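Local coordinates for LP04448p (Drosophila melanogaster, PDB 2QK2), which probably binds tubulin through this TOG domain, a HEAT-repeat module of the microtubule plus-end tracking protein Mini spindles of the XMAP215 family, at residues Glu34-Leu39 with Val71-Met76; Ser59-Val64 with Lys79-Leu84; Ser180-Leu185 with Ala217-Leu222; Gly201-Leu206 with Lys210-Leu215. All coordinates share one frame; numbering follows the deposited sequence.

Contact 1: residues Glu34-Leu39 with Val71-Met76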
loop_
_atom_site.group_PDB
_atom_site.type_symbol
_atom_site.label_atom_id
_atom_site.label_comp_id
_atom_site.label_asym_id
_atom_site.label_seq_id
_atom_site.Cartn_x
_atom_site.Cartn_y
_atom_site.Cartn_z
ATOM N N GLU A 34 -23.162 -6.929 5.114
ATOM C CA GLU A 34 -23.420 -7.069 6.542
ATOM C C GLU A 34 -22.210 -7.565 7.340
ATOM O O GLU A 34 -21.949 -7.069 8.437
ATOM C CB GLU A 34 -24.639 -7.974 6.770
ATOM C CG GLU A 34 -25.896 -7.425 6.086
ATOM C CD GLU A 34 -27.170 -8.177 6.444
ATOM O OE1 GLU A 34 -27.100 -9.395 6.714
ATOM O OE2 GLU A 34 -28.248 -7.542 6.435
ATOM N N SER A 35 -21.467 -8.529 6.799
ATOM C CA SER A 35 -20.279 -9.028 7.494
ATOM C C SER A 35 -19.215 -7.932 7.574
ATOM O O SER A 35 -18.648 -7.684 8.638
ATOM C CB SER A 35 -19.684 -10.246 6.773
ATOM O OG SER A 35 -20.415 -11.429 7.046
ATOM N N LEU A 36 -18.946 -7.275 6.448
ATOM C CA LEU A 36 -17.935 -6.220 6.419
ATOM C C LEU A 36 -18.308 -5.030 7.314
ATOM O O LEU A 36 -17.430 -4.423 7.938
ATOM C CB LEU A 36 -17.677 -5.760 4.974
ATOM C CG LEU A 36 -17.114 -6.834 4.026
ATOM C CD1 LEU A 36 -16.864 -6.229 2.656
ATOM C CD2 LEU A 36 -15.811 -7.411 4.588
ATOM N N GLU A 37 -19.599 -4.700 7.378
ATOM C CA GLU A 37 -20.073 -3.594 8.224
ATOM C C GLU A 37 -19.706 -3.839 9.675
ATOM O O GLU A 37 -19.159 -2.969 10.353
ATOM C CB GLU A 37 -21.592 -3.470 8.190
ATOM C CG GLU A 37 -22.181 -2.761 7.014
ATOM C CD GLU A 37 -23.651 -2.461 7.251
ATOM O OE1 GLU A 37 -23.950 -1.642 8.150
ATOM O OE2 GLU A 37 -24.503 -3.053 6.557
ATOM N N VAL A 38 -20.060 -5.025 10.154
ATOM C CA VAL A 38 -19.788 -5.402 11.530
ATOM C C VAL A 38 -18.292 -5.382 11.806
ATOM O O VAL A 38 -17.855 -4.887 12.842
ATOM C CB VAL A 38 -20.359 -6.804 11.837
ATOM C CG1 VAL A 38 -19.980 -7.228 13.241
ATOM C CG2 VAL A 38 -21.878 -6.778 11.701
ATOM N N LEU A 39 -17.508 -5.917 10.875
ATOM C CA LEU A 39 -16.061 -5.946 11.038
ATOM C C LEU A 39 -15.496 -4.531 11.066
ATOM O O LEU A 39 -14.696 -4.190 11.938
ATOM C CB LEU A 39 -15.399 -6.724 9.899
ATOM C CG LEU A 39 -13.864 -6.689 9.868
ATOM C CD1 LEU A 39 -13.293 -7.359 11.113
ATOM C CD2 LEU A 39 -13.375 -7.395 8.608
ATOM N N VAL A 71 -18.038 -2.820 -6.399
ATOM C CA VAL A 71 -17.003 -1.890 -5.958
ATOM C C VAL A 71 -17.207 -1.324 -4.557
ATOM O O VAL A 71 -16.250 -0.898 -3.915
ATOM C CB VAL A 71 -16.818 -0.719 -6.954
ATOM C CG1 VAL A 71 -16.342 -1.263 -8.287
ATOM C CG2 VAL A 71 -18.124 0.060 -7.120
ATOM N N VAL A 72 -18.443 -1.314 -4.078
ATOM C CA VAL A 72 -18.696 -0.820 -2.730
ATOM C C VAL A 72 -18.095 -1.811 -1.722
ATOM O O VAL A 72 -17.544 -1.415 -0.691
ATOM C CB VAL A 72 -20.211 -0.661 -2.461
ATOM C CG1 VAL A 72 -20.466 -0.501 -0.975
ATOM C CG2 VAL A 72 -20.734 0.559 -3.208
ATOM N N LEU A 73 -18.207 -3.097 -2.035
ATOM C CA LEU A 73 -17.667 -4.154 -1.183
ATOM C C LEU A 73 -16.137 -4.163 -1.256
ATOM O O LEU A 73 -15.462 -4.388 -0.256
ATOM C CB LEU A 73 -18.234 -5.509 -1.617
ATOM C CG LEU A 73 -19.432 -6.045 -0.815
ATOM C CD1 LEU A 73 -20.312 -4.909 -0.322
ATOM C CD2 LEU A 73 -20.217 -7.021 -1.679
ATOM N N VAL A 74 -15.595 -3.913 -2.444
ATOM C CA VAL A 74 -14.151 -3.864 -2.620
ATOM C C VAL A 74 -13.575 -2.761 -1.728
ATOM O O VAL A 74 -12.610 -2.992 -0.995
ATOM C CB VAL A 74 -13.782 -3.592 -4.089
ATOM C CG1 VAL A 74 -12.283 -3.337 -4.225
ATOM C CG2 VAL A 74 -14.194 -4.791 -4.944
ATOM N N ALA A 75 -14.185 -1.577 -1.771
ATOM C CA ALA A 75 -13.731 -0.447 -0.953
ATOM C C ALA A 75 -13.833 -0.758 0.534
ATOM O O ALA A 75 -12.918 -0.453 1.300
ATOM C CB ALA A 75 -14.551 0.813 -1.270
HETATM N N MSE A 76 -14.948 -1.351 0.952
HETATM C CA MSE A 76 -15.119 -1.692 2.367
HETATM C C MSE A 76 -14.065 -2.708 2.813
HETATM O O MSE A 76 -13.510 -2.602 3.910
HETATM C CB MSE A 76 -16.510 -2.281 2.629
HETATM C CG MSE A 76 -17.684 -1.308 2.484
HETATM SE SE MSE A 76 -19.352 -2.255 2.896
HETATM C CE MSE A 76 -19.264 -2.221 4.816
#

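Contact 2: residues Ser59-Val64 with Lys79-Leu84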
loop_
_atom_site.group_PDB
_atom_site.type_symbol
_atom_site.label_atom_id
_atom_site.label_comp_id
_atom_site.label_asym_id
_atom_site.label_seq_id
_atom_site.Cartn_x
_atom_site.Cartn_y
_atom_site.Cartn_z
ATOM N N SER A 59 -7.379 -13.598 4.317
ATOM C CA SER A 59 -7.727 -14.294 3.085
ATOM C C SER A 59 -9.137 -13.897 2.628
ATOM O O SER A 59 -9.372 -13.674 1.440
ATOM C CB SER A 59 -7.653 -15.808 3.301
ATOM O OG SER A 59 -7.934 -16.512 2.102
ATOM N N ALA A 60 -10.072 -13.808 3.573
ATOM C CA ALA A 60 -11.449 -13.434 3.244
ATOM C C ALA A 60 -11.494 -12.024 2.654
ATOM O O ALA A 60 -12.181 -11.778 1.663
ATOM C CB ALA A 60 -12.335 -13.514 4.498
ATOM N N LEU A 61 -10.762 -11.097 3.266
ATOM C CA LEU A 61 -10.731 -9.729 2.773
ATOM C C LEU A 61 -10.086 -9.662 1.393
ATOM O O LEU A 61 -10.583 -8.966 0.505
ATOM C CB LEU A 61 -9.980 -8.818 3.753
ATOM C CG LEU A 61 -10.704 -8.602 5.087
ATOM C CD1 LEU A 61 -9.842 -7.726 5.992
ATOM C CD2 LEU A 61 -12.070 -7.940 4.841
ATOM N N LYS A 62 -8.987 -10.386 1.205
ATOM C CA LYS A 62 -8.312 -10.397 -0.092
ATOM C C LYS A 62 -9.247 -10.916 -1.178
ATOM O O LYS A 62 -9.258 -10.407 -2.297
ATOM C CB LYS A 62 -7.060 -11.282 -0.061
ATOM C CG LYS A 62 -5.949 -10.773 0.846
ATOM C CD LYS A 62 -4.573 -10.998 0.219
ATOM C CE LYS A 62 -4.340 -12.458 -0.151
ATOM N NZ LYS A 62 -4.128 -13.321 1.039
ATOM N N LYS A 63 -10.022 -11.945 -0.848
ATOM C CA LYS A 63 -10.951 -12.517 -1.815
ATOM C C LYS A 63 -11.961 -11.467 -2.270
ATOM O O LYS A 63 -12.242 -11.342 -3.466
ATOM C CB LYS A 63 -11.668 -13.729 -1.205
ATOM C CG LYS A 63 -12.713 -14.359 -2.118
ATOM C CD LYS A 63 -13.173 -15.706 -1.577
ATOM C CE LYS A 63 -14.360 -16.263 -2.364
ATOM N NZ LYS A 63 -15.625 -15.518 -2.064
ATOM N N VAL A 64 -12.498 -10.701 -1.321
ATOM C CA VAL A 64 -13.459 -9.660 -1.668
ATOM C C VAL A 64 -12.772 -8.624 -2.544
ATOM O O VAL A 64 -13.277 -8.255 -3.602
ATOM C CB VAL A 64 -14.017 -8.934 -0.413
ATOM C CG1 VAL A 64 -14.925 -7.776 -0.842
ATOM C CG2 VAL A 64 -14.797 -9.912 0.466
ATOM N N LYS A 79 -10.738 -0.983 3.149
ATOM C CA LYS A 79 -10.704 -0.192 4.375
ATOM C C LYS A 79 -10.464 -1.104 5.581
ATOM O O LYS A 79 -9.604 -0.831 6.419
ATOM C CB LYS A 79 -12.026 0.566 4.544
ATOM C CG LYS A 79 -12.080 1.456 5.776
ATOM C CD LYS A 79 -11.058 2.570 5.668
ATOM C CE LYS A 79 -11.139 3.525 6.847
ATOM N NZ LYS A 79 -10.150 4.636 6.698
ATOM N N CYS A 80 -11.223 -2.190 5.666
ATOM C CA CYS A 80 -11.058 -3.134 6.771
ATOM C C CYS A 80 -9.634 -3.690 6.830
ATOM O O CYS A 80 -9.074 -3.855 7.912
ATOM C CB CYS A 80 -12.047 -4.298 6.635
ATOM S SG CYS A 80 -13.752 -3.893 7.078
ATOM N N LEU A 81 -9.053 -3.983 5.668
ATOM C CA LEU A 81 -7.702 -4.524 5.614
ATOM C C LEU A 81 -6.707 -3.490 6.143
ATOM O O LEU A 81 -5.761 -3.827 6.862
ATOM C CB LEU A 81 -7.344 -4.919 4.178
ATOM C CG LEU A 81 -6.012 -5.653 3.979
ATOM C CD1 LEU A 81 -5.978 -6.929 4.818
ATOM C CD2 LEU A 81 -5.838 -5.987 2.509
ATOM N N ALA A 82 -6.938 -2.229 5.794
ATOM C CA ALA A 82 -6.080 -1.137 6.245
ATOM C C ALA A 82 -6.143 -1.012 7.768
ATOM O O ALA A 82 -5.113 -0.914 8.430
ATOM C CB ALA A 82 -6.519 0.179 5.596
ATOM N N LEU A 83 -7.352 -1.027 8.323
ATOM C CA LEU A 83 -7.513 -0.905 9.769
ATOM C C LEU A 83 -6.921 -2.110 10.485
ATOM O O LEU A 83 -6.352 -1.980 11.571
ATOM C CB LEU A 83 -8.992 -0.749 10.137
ATOM C CG LEU A 83 -9.674 0.521 9.608
ATOM C CD1 LEU A 83 -11.172 0.456 9.865
ATOM C CD2 LEU A 83 -9.070 1.742 10.272
ATOM N N LEU A 84 -7.043 -3.283 9.873
ATOM C CA LEU A 84 -6.496 -4.493 10.466
ATOM C C LEU A 84 -4.966 -4.383 10.504
ATOM O O LEU A 84 -4.333 -4.675 11.523
ATOM C CB LEU A 84 -6.919 -5.720 9.650
ATOM C CG LEU A 84 -6.391 -7.089 10.101
ATOM C CD1 LEU A 84 -6.910 -7.418 11.502
ATOM C CD2 LEU A 84 -6.836 -8.156 9.102
#

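Contact 3: residues Ser180-Leu185 with Ala217-Leu222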
loop_
_atom_site.group_PDB
_atom_site.type_symbol
_atom_site.label_atom_id
_atom_site.label_comp_id
_atom_site.label_asym_id
_atom_site.label_seq_id
_atom_site.Cartn_x
_atom_site.Cartn_y
_atom_site.Cartn_z
ATOM N N SER A 180 13.850 0.827 -12.712
ATOM C CA SER A 180 12.456 0.508 -12.989
ATOM C C SER A 180 11.598 1.759 -13.143
ATOM O O SER A 180 10.759 1.833 -14.041
ATOM C CB SER A 180 11.878 -0.369 -11.871
ATOM O OG SER A 180 12.587 -1.590 -11.762
ATOM N N LEU A 181 11.807 2.732 -12.259
ATOM C CA LEU A 181 11.050 3.975 -12.291
ATOM C C LEU A 181 11.417 4.868 -13.484
ATOM O O LEU A 181 10.563 5.580 -14.006
ATOM C CB LEU A 181 11.240 4.747 -10.973
ATOM C CG LEU A 181 10.511 4.156 -9.757
ATOM C CD1 LEU A 181 10.987 4.813 -8.459
ATOM C CD2 LEU A 181 9.021 4.357 -9.942
ATOM N N VAL A 182 12.678 4.842 -13.907
ATOM C CA VAL A 182 13.086 5.654 -15.052
ATOM C C VAL A 182 12.385 5.092 -16.285
ATOM O O VAL A 182 12.002 5.828 -17.199
ATOM C CB VAL A 182 14.614 5.618 -15.265
ATOM C CG1 VAL A 182 14.976 6.232 -16.617
ATOM C CG2 VAL A 182 15.299 6.385 -14.152
ATOM N N LYS A 183 12.197 3.778 -16.287
ATOM C CA LYS A 183 11.529 3.112 -17.393
ATOM C C LYS A 183 10.086 3.616 -17.515
ATOM O O LYS A 183 9.639 3.981 -18.599
ATOM C CB LYS A 183 11.555 1.603 -17.166
ATOM C CG LYS A 183 11.369 0.767 -18.418
ATOM C CD LYS A 183 11.747 -0.674 -18.133
ATOM C CE LYS A 183 13.187 -0.757 -17.629
ATOM N NZ LYS A 183 13.512 -2.077 -17.014
ATOM N N THR A 184 9.354 3.649 -16.408
ATOM C CA THR A 184 7.978 4.125 -16.466
ATOM C C THR A 184 7.950 5.642 -16.656
ATOM O O THR A 184 6.973 6.197 -17.165
ATOM C CB THR A 184 7.168 3.723 -15.194
ATOM O OG1 THR A 184 7.857 4.150 -14.013
ATOM C CG2 THR A 184 6.978 2.210 -15.148
ATOM N N LEU A 185 9.028 6.311 -16.256
ATOM C CA LEU A 185 9.118 7.761 -16.413
ATOM C C LEU A 185 9.110 8.101 -17.901
ATOM O O LEU A 185 8.586 9.138 -18.315
ATOM C CB LEU A 185 10.411 8.290 -15.785
ATOM C CG LEU A 185 10.729 9.776 -15.994
ATOM C CD1 LEU A 185 9.735 10.644 -15.224
ATOM C CD2 LEU A 185 12.153 10.056 -15.530
ATOM N N ALA A 217 21.735 9.968 -14.978
ATOM C CA ALA A 217 22.562 10.641 -15.972
ATOM C C ALA A 217 21.937 10.703 -17.365
ATOM O O ALA A 217 22.169 11.660 -18.100
ATOM C CB ALA A 217 23.934 9.971 -16.043
ATOM N N ASP A 218 21.136 9.704 -17.727
ATOM C CA ASP A 218 20.519 9.691 -19.052
ATOM C C ASP A 218 19.089 10.220 -19.129
ATOM O O ASP A 218 18.464 10.160 -20.189
ATOM C CB ASP A 218 20.555 8.281 -19.642
ATOM C CG ASP A 218 21.967 7.772 -19.839
ATOM O OD1 ASP A 218 22.802 8.515 -20.404
ATOM O OD2 ASP A 218 22.241 6.621 -19.434
ATOM N N VAL A 219 18.563 10.726 -18.018
ATOM C CA VAL A 219 17.209 11.267 -18.012
ATOM C C VAL A 219 17.266 12.641 -18.676
ATOM O O VAL A 219 18.111 13.463 -18.324
ATOM C CB VAL A 219 16.680 11.413 -16.573
ATOM C CG1 VAL A 219 15.313 12.077 -16.582
ATOM C CG2 VAL A 219 16.609 10.043 -15.911
ATOM N N ASP A 220 16.375 12.902 -19.627
ATOM C CA ASP A 220 16.418 14.188 -20.309
ATOM C C ASP A 220 16.050 15.356 -19.396
ATOM O O ASP A 220 15.352 15.183 -18.397
ATOM C CB ASP A 220 15.538 14.180 -21.565
ATOM C CG ASP A 220 14.068 14.172 -21.251
ATOM O OD1 ASP A 220 13.500 13.072 -21.103
ATOM O OD2 ASP A 220 13.478 15.267 -21.148
ATOM N N PRO A 221 16.527 16.567 -19.736
ATOM C CA PRO A 221 16.300 17.813 -18.992
ATOM C C PRO A 221 14.876 18.126 -18.536
ATOM O O PRO A 221 14.681 18.589 -17.412
ATOM C CB PRO A 221 16.863 18.878 -19.932
ATOM C CG PRO A 221 18.008 18.157 -20.580
ATOM C CD PRO A 221 17.376 16.819 -20.918
ATOM N N LEU A 222 13.889 17.900 -19.398
ATOM C CA LEU A 222 12.499 18.173 -19.029
ATOM C C LEU A 222 12.060 17.279 -17.876
ATOM O O LEU A 222 11.463 17.744 -16.906
ATOM C CB LEU A 222 11.556 17.930 -20.209
ATOM C CG LEU A 222 11.320 19.053 -21.214
ATOM C CD1 LEU A 222 10.492 18.519 -22.372
ATOM C CD2 LEU A 222 10.604 20.211 -20.529
#

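Contact 4: residues Gly201-Leu206 with Lys210-Leu215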
loop_
_atom_site.group_PDB
_atom_site.type_symbol
_atom_site.label_atom_id
_atom_site.label_comp_id
_atom_site.label_asym_id
_atom_site.label_seq_id
_atom_site.Cartn_x
_atom_site.Cartn_y
_atom_site.Cartn_z
ATOM N N GLY A 201 11.707 11.786 -7.301
ATOM C CA GLY A 201 12.042 12.969 -6.529
ATOM C C GLY A 201 12.080 12.664 -5.044
ATOM O O GLY A 201 12.937 13.164 -4.308
ATOM N N THR A 202 11.148 11.831 -4.591
ATOM C CA THR A 202 11.099 11.474 -3.181
ATOM C C THR A 202 12.331 10.641 -2.853
ATOM O O THR A 202 12.927 10.787 -1.785
ATOM C CB THR A 202 9.811 10.681 -2.856
ATOM O OG1 THR A 202 8.673 11.434 -3.297
ATOM C CG2 THR A 202 9.693 10.442 -1.355
ATOM N N LEU A 203 12.723 9.776 -3.784
ATOM C CA LEU A 203 13.895 8.936 -3.590
ATOM C C LEU A 203 15.149 9.786 -3.394
ATOM O O LEU A 203 16.000 9.457 -2.569
ATOM C CB LEU A 203 14.094 8.006 -4.785
ATOM C CG LEU A 203 15.297 7.063 -4.686
ATOM C CD1 LEU A 203 15.117 6.127 -3.489
ATOM C CD2 LEU A 203 15.432 6.260 -5.972
ATOM N N ILE A 204 15.267 10.871 -4.159
ATOM C CA ILE A 204 16.423 11.759 -4.045
ATOM C C ILE A 204 16.364 12.492 -2.704
ATOM O O ILE A 204 17.386 12.668 -2.028
ATOM C CB ILE A 204 16.458 12.812 -5.188
ATOM C CG1 ILE A 204 16.569 12.118 -6.549
ATOM C CG2 ILE A 204 17.642 13.746 -4.990
ATOM C CD1 ILE A 204 16.592 13.088 -7.722
ATOM N N LYS A 205 15.161 12.919 -2.330
ATOM C CA LYS A 205 14.945 13.603 -1.061
ATOM C C LYS A 205 15.452 12.738 0.094
ATOM O O LYS A 205 16.080 13.235 1.025
ATOM C CB LYS A 205 13.454 13.875 -0.855
ATOM C CG LYS A 205 13.112 15.328 -0.585
ATOM C CD LYS A 205 13.718 15.824 0.715
ATOM C CE LYS A 205 13.741 17.352 0.753
ATOM N NZ LYS A 205 12.447 17.981 0.334
ATOM N N LEU A 206 15.189 11.438 0.021
ATOM C CA LEU A 206 15.600 10.517 1.076
ATOM C C LEU A 206 17.057 10.056 1.030
ATOM O O LEU A 206 17.727 10.017 2.060
ATOM C CB LEU A 206 14.707 9.271 1.064
ATOM C CG LEU A 206 15.025 8.184 2.105
ATOM C CD1 LEU A 206 14.580 8.659 3.481
ATOM C CD2 LEU A 206 14.317 6.887 1.745
ATOM N N LYS A 210 23.783 13.147 -4.450
ATOM C CA LYS A 210 25.014 12.453 -4.819
ATOM C C LYS A 210 24.838 10.958 -5.022
ATOM O O LYS A 210 25.441 10.369 -5.917
ATOM C CB LYS A 210 26.094 12.699 -3.764
ATOM C CG LYS A 210 26.476 14.163 -3.614
ATOM C CD LYS A 210 27.584 14.346 -2.588
ATOM C CE LYS A 210 27.957 15.815 -2.443
ATOM N NZ LYS A 210 28.351 16.408 -3.753
ATOM N N ALA A 211 24.011 10.341 -4.187
ATOM C CA ALA A 211 23.786 8.911 -4.297
ATOM C C ALA A 211 22.934 8.524 -5.506
ATOM O O ALA A 211 23.254 7.572 -6.213
ATOM C CB ALA A 211 23.136 8.390 -3.015
ATOM N N VAL A 212 21.860 9.269 -5.750
ATOM C CA VAL A 212 20.950 8.948 -6.849
ATOM C C VAL A 212 21.285 9.550 -8.216
ATOM O O VAL A 212 21.094 8.898 -9.245
ATOM C CB VAL A 212 19.501 9.351 -6.485
ATOM C CG1 VAL A 212 18.530 8.825 -7.535
ATOM C CG2 VAL A 212 19.145 8.812 -5.106
ATOM N N THR A 213 21.776 10.785 -8.225
ATOM C CA THR A 213 22.125 11.476 -9.465
ATOM C C THR A 213 22.792 10.611 -10.530
ATOM O O THR A 213 22.338 10.565 -11.671
ATOM C CB THR A 213 23.033 12.694 -9.183
ATOM O OG1 THR A 213 22.237 13.756 -8.647
ATOM C CG2 THR A 213 23.727 13.172 -10.464
ATOM N N PRO A 214 23.883 9.920 -10.177
ATOM C CA PRO A 214 24.567 9.074 -11.155
ATOM C C PRO A 214 23.620 8.162 -11.932
ATOM O O PRO A 214 23.809 7.928 -13.122
ATOM C CB PRO A 214 25.547 8.285 -10.295
ATOM C CG PRO A 214 25.890 9.262 -9.222
ATOM C CD PRO A 214 24.537 9.826 -8.860
ATOM N N LEU A 215 22.595 7.654 -11.258
ATOM C CA LEU A 215 21.646 6.755 -11.903
ATOM C C LEU A 215 20.674 7.458 -12.854
ATOM O O LEU A 215 19.971 6.798 -13.617
ATOM C CB LEU A 215 20.857 5.988 -10.836
ATOM C CG LEU A 215 21.708 5.304 -9.761
ATOM C CD1 LEU A 215 20.806 4.561 -8.792
ATOM C CD2 LEU A 215 22.702 4.349 -10.414
#

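Contact 1: residues Glu34-Leu39 with Val71-Met76
Leu-36 and Met-76, the latter present as selenomethionine, meet where helix 29-45 runs beside the first turns of helix 71-88. The terminal CE methyl of Met-76 touches both Leu-36 and Glu-37: it lies 3.9 Å from Leu-36 CB, 3.6 Å from Glu-37 N and 3.7 Å from Glu-37 CG. A bend at the last torsion (chi3 79°) of an otherwise extended chain turns the methyl onto this patch of backbone and methylene carbon. Leu-36 answers with CD1, which rests 4.0 Å from Met-76 CB and 3.7 Å from Leu-73 O. The branch point of the second leucine is a little farther off, Leu-73 CG lying 4.3 Å from Leu-36 CD1.

Outside this first shell, the carboxylate of Glu-37 makes a salt bridge with Lys-33 of its own helix, while the residue gives the contact its CG methylene and its backbone N. Leu-36 also packs on Leu-24 and Leu-61, and Leu-73 on Trp-29 and Val-64. The axes of the two segments are 10.4 Å apart and inclined by 27°, a spacing that a long, pliable methionine and a branched leucine can fill between them. Cohesion across the contact is therefore dispersive, and the charge of Glu-37 is probably balanced by Lys-33 at the edge.

Contact 2: residues Ser59-Val64 with Lys79-Leu84
Leu-61 leaves its helix toward helix 71-88, and its two methyls organise the contact. CD1 reaches the backbone, standing 3.8 Å from Leu-81 N and 3.9 Å from Leu-81 CA. The other branch, CD2, turns to Cys-80 and lies 4.1 Å from its CB. With CG anti to the carbonyl carbon (chi1 -68°) and the fork extended beyond it, Leu-61 carries both methyls well out from its own helix.

The opposing residues meet different parts of this fork. Leu-81 swings its chain the other way, CG anti to the backbone N (chi1 -173°), and brings its CD1 to 4.1 Å from Leu-61 CD1. Leu-84, almost one turn further on, offers CD2 at 4.3 Å from Leu-61 CD1. Cys-80 meets the leucine through its methylene carbon; being small, it lets the fork come close to the helix surface. All four touching residues are buried, and their purely apolar side-chain contacts suit an interior position.

Other residues extend the core: Leu-39 of helix 29-45 touches Cys-80, and Phe-92 touches both Leu-81 and Leu-84. The segments run at 147° to each other, their axes approaching to 10.1 Å. Helices 55-67 and 71-88 are thus neighbours in the chain, joined by a short turn and packed roughly antiparallel through a leucine-rich interface, an arrangement typical of the HEAT-repeat alpha-solenoid from which TOG domains are built.

Contact 3: residues Ser180-Leu185 with Ala217-Leu222
Val-219 has CG1 anti to its own nitrogen (chi1 176°), and Leu-185 holds CG in the same relation (chi1 174°); together these rotations bring Val-219 CG1 to 3.9 Å from Leu-185 CD2. The two side chains cross at about a right angle, and one methyl meets another. The second valine methyl, CG2, faces the preceding helical turn and lies 4.2 Å from Val-182 CG1. Val-219 thus spreads its fork over Val-182 and Leu-185, residues three apart on one face of their helix. A compact, beta-branched residue suits this place: it sits in an extended backbone conformation just before a helix, and its two methyls diverge close to the main chain.

Directly after it, Asp-220 occupies the N-cap position, where its OD2 accepts a weak bond from Leu-222 N at 3.2 Å. Its OD1 pairs with Lys-223 in a salt bridge, so the carboxylate serves the start of the new helix.

The contact lays the link leading into helix 221-233 along the C-terminal end of helix 171-185. Leu-185 also touches Ile-227 of helix 221-233 and Ser-196 of helix 190-207, while Leu-216 packs on Val-182, joining the three helices and the link at this end of the domain.

Contact 4: residues Gly201-Leu206 with Lys210-Leu215
Helix 190-207 passes into the short helix 209-212 and then a 3-10 segment, a fold-back that brings the CA atoms of Ile-204 and Val-212 to 6.0 Å. This tight helical corner belongs to the TOG domain's HEAT-like array of helices, near its C-terminal end. Val-212 points directly at the longer helix and carries the contact from its side. Its two methyls divide the work. CG1 faces Ile-204, whose CG1 methylene is 4.0 Å away and equally close to Val-212 CB. CG2 instead lies against the helix backbone, 4.1 Å from both Leu-203 O and Ile-204 CA.

Ile-204 presents CG1 because that branch stands anti to the carbonyl carbon (chi1 -61°), and its chain meets the valine at a slant. Short, beta-branched Val-212 suits the narrow gap between backbones this close, while the longer Ile-204 can also reach Ile-227 and Gln-231 of helix 221-233. Leu-203 starts out neither toward nor away from segment 210-215, yet its end comes nearer and also packs on Leu-174, Thr-178 and Leu-161. All three touching residues are buried, although the segment holding Val-212 has exposed neighbours. The leucine completes the valine's surroundings with its branch carbon, Leu-203 CG lying 4.2 Å from Val-212 CG2.

How the contacts relate
Contacts 1 and 2 share helix 71-88, and they touch: the side chain of Val-64, from segment 59-64, lies against the backbone of Leu-73 in contact 1, so helices 29-45, 55-67 and 71-88 form one continuous core. Contact 2 is the fully buried one of this pair, whereas contact 1 is partly buried and has a charged residue at its edge. Contacts 3 and 4 lie on the opposite side of the chain's centre, about 34 to 40 Å away between centres. Contact 4 is nested inside the loop closed by contact 3. It is buried and local, whereas contact 3 is smaller and partly buried, setting a valine before a capped helix. Apolar packing across the segments is common to all four.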